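Local coordinates for protein alkyl hydroperoxide reductase/ Thiol specific antioxidant/ Mal allergen (PDB 5ENU) that probably reduces hydrogen peroxide and organic hydroperoxides as a thiol-dependent peroxiredoxin of the AhpC/TSA family, at residues Pro45-Pro50 / Asp85-Lys90. Sequence-based numbering, arbitrary orientation.
Sequences PKDNTP and DNFKAK
The ring of Phe87 lies flat under the backbone of the 45-50 loop, with CA of Asp47 4.1 Å from the ring centroid and almost on the ring normal, a CH-pi contact over the face. With chi1 at -173° the ring extends from the helix, trans to N, beneath Asp47 and Asn48. The Asp47 carboxylate has its plane 23° from that of the ring and OD1 3.4 Å from Phe87 CD2. OD1 is bonded by Tyr44 and OD2 by Ser83 and His84, bonds that restrain the carboxylate's rotation over the CD2 side of the ring. On the other ortho side the Asn48 amide stands steeply to the ring, at 79°, its OD1 3.4 Å from Phe87 CD1. The backbone N of Asn48 lies over the face, 3.3 Å from Phe87 CE1.

In this thioredoxin-like peroxiredoxin fold the loop joins strand 38-43 to helix 50-68, whose first turn carries Cys52 and Thr53; Phe87 also touches Thr53. Pro45 and Thr49 fit the Pro-x3-Thr-x2-Cys motif of the family, making Cys52 the probable peroxidatic cysteine. Lys46 to Thr49 form a type II turn, and Thr49, the N-cap residue, bonds through OG1 to Lys46 O at 3.0 Å.

Farther out, Lys90 bends at chi3, swinging its amine back to the turn, where NZ donates to Asn48 OD1 at 2.8 Å, approaching off the carbonyl plane.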
loop_
_atom_site.group_PDB
_atom_site.type_symbol
_atom_site.label_atom_id
_atom_site.label_comp_id
_atom_site.label_asym_id
_atom_site.label_seq_id
_atom_site.Cartn_x
_atom_site.Cartn_y
_atom_site.Cartn_z
ATOM N N PRO A 45 -1.294 9.012 -1.048
ATOM C CA PRO A 45 -0.683 10.217 -0.444
ATOM C C PRO A 45 -1.231 10.617 0.924
ATOM O O PRO A 45 -0.429 10.938 1.815
ATOM C CB PRO A 45 -0.916 11.308 -1.501
ATOM C CG PRO A 45 -1.130 10.603 -2.788
ATOM C CD PRO A 45 -1.609 9.194 -2.478
ATOM N N LYS A 46 -2.552 10.625 1.138
ATOM C CA LYS A 46 -3.059 11.276 2.351
ATOM C C LYS A 46 -4.481 10.847 2.687
ATOM O O LYS A 46 -5.374 10.922 1.833
ATOM C CB LYS A 46 -3.053 12.809 2.199
ATOM N N ASP A 47 -4.698 10.455 3.943
ATOM C CA ASP A 47 -6.054 10.214 4.427
ATOM C C ASP A 47 -6.937 11.424 4.133
ATOM O O ASP A 47 -6.507 12.576 4.250
ATOM C CB ASP A 47 -6.051 10.011 5.951
ATOM C CG ASP A 47 -5.448 8.687 6.400
ATOM O OD1 ASP A 47 -5.095 7.843 5.548
ATOM O OD2 ASP A 47 -5.323 8.476 7.636
ATOM N N ASN A 48 -8.181 11.154 3.736
ATOM C CA ASN A 48 -9.274 12.120 3.623
ATOM C C ASN A 48 -9.227 12.982 2.374
ATOM O O ASN A 48 -10.032 13.918 2.267
ATOM C CB ASN A 48 -9.478 12.977 4.877
ATOM C CG ASN A 48 -9.729 12.135 6.089
ATOM O OD1 ASN A 48 -10.709 11.394 6.128
ATOM N ND2 ASN A 48 -8.810 12.174 7.052
ATOM N N THR A 49 -8.345 12.706 1.435
ATOM C CA THR A 49 -8.377 13.465 0.196
ATOM C C THR A 49 -9.253 12.740 -0.817
ATOM O O THR A 49 -9.536 11.541 -0.662
ATOM C CB THR A 49 -6.955 13.628 -0.351
ATOM O OG1 THR A 49 -6.388 12.344 -0.591
ATOM C CG2 THR A 49 -6.071 14.373 0.637
ATOM N N PRO A 50 -9.699 13.433 -1.877
ATOM C CA PRO A 50 -10.645 12.795 -2.821
ATOM C C PRO A 50 -10.117 11.530 -3.476
ATOM O O PRO A 50 -10.824 10.509 -3.491
ATOM C CB PRO A 50 -10.939 13.920 -3.833
ATOM C CG PRO A 50 -10.708 15.185 -3.064
ATOM C CD PRO A 50 -9.560 14.882 -2.138
ATOM N N ASP A 85 -7.508 5.376 11.985
ATOM C CA ASP A 85 -8.710 4.832 12.612
ATOM C C ASP A 85 -9.951 5.581 12.141
ATOM O O ASP A 85 -10.991 4.971 11.860
ATOM C CB ASP A 85 -8.605 4.937 14.136
ATOM C CG ASP A 85 -7.689 3.892 14.753
ATOM O OD1 ASP A 85 -7.391 2.864 14.111
ATOM O OD2 ASP A 85 -7.264 4.113 15.909
ATOM N N ASN A 86 -9.860 6.911 12.075
ATOM C CA ASN A 86 -10.983 7.727 11.628
ATOM C C ASN A 86 -11.310 7.454 10.168
ATOM O O ASN A 86 -12.481 7.299 9.802
ATOM C CB ASN A 86 -10.657 9.204 11.853
ATOM C CG ASN A 86 -10.885 9.624 13.289
ATOM O OD1 ASN A 86 -11.957 9.387 13.842
ATOM N ND2 ASN A 86 -9.877 10.239 13.907
ATOM N N PHE A 87 -10.280 7.397 9.318
ATOM C CA PHE A 87 -10.484 7.220 7.885
ATOM C C PHE A 87 -11.049 5.833 7.593
ATOM O O PHE A 87 -11.989 5.691 6.800
ATOM C CB PHE A 87 -9.128 7.433 7.198
ATOM C CG PHE A 87 -9.160 7.446 5.684
ATOM C CD1 PHE A 87 -9.990 8.307 4.988
ATOM C CD2 PHE A 87 -8.268 6.670 4.957
ATOM C CE1 PHE A 87 -9.978 8.340 3.599
ATOM C CE2 PHE A 87 -8.252 6.705 3.594
ATOM C CZ PHE A 87 -9.102 7.536 2.911
ATOM N N LYS A 88 -10.503 4.802 8.244
ATOM C CA LYS A 88 -11.037 3.448 8.095
ATOM C C LYS A 88 -12.494 3.370 8.542
ATOM O O LYS A 88 -13.319 2.708 7.886
ATOM C CB LYS A 88 -10.170 2.469 8.898
ATOM C CG LYS A 88 -10.640 1.010 8.876
ATOM C CD LYS A 88 -9.683 0.149 9.672
ATOM C CE LYS A 88 -10.258 -1.228 9.959
ATOM N NZ LYS A 88 -10.266 -2.115 8.789
ATOM N N ALA A 89 -12.834 4.033 9.657
ATOM C CA ALA A 89 -14.223 4.036 10.127
ATOM C C ALA A 89 -15.145 4.776 9.157
ATOM O O ALA A 89 -16.258 4.313 8.868
ATOM C CB ALA A 89 -14.287 4.650 11.526
ATOM N N LYS A 90 -14.710 5.935 8.659
ATOM C CA LYS A 90 -15.543 6.727 7.760
ATOM C C LYS A 90 -15.876 5.959 6.488
ATOM O O LYS A 90 -17.010 6.026 5.993
ATOM C CB LYS A 90 -14.828 8.036 7.414
ATOM C CG LYS A 90 -15.619 8.907 6.449
ATOM C CD LYS A 90 -15.095 10.321 6.373
ATOM C CE LYS A 90 -13.816 10.400 5.648
ATOM N NZ LYS A 90 -13.429 11.827 5.485
#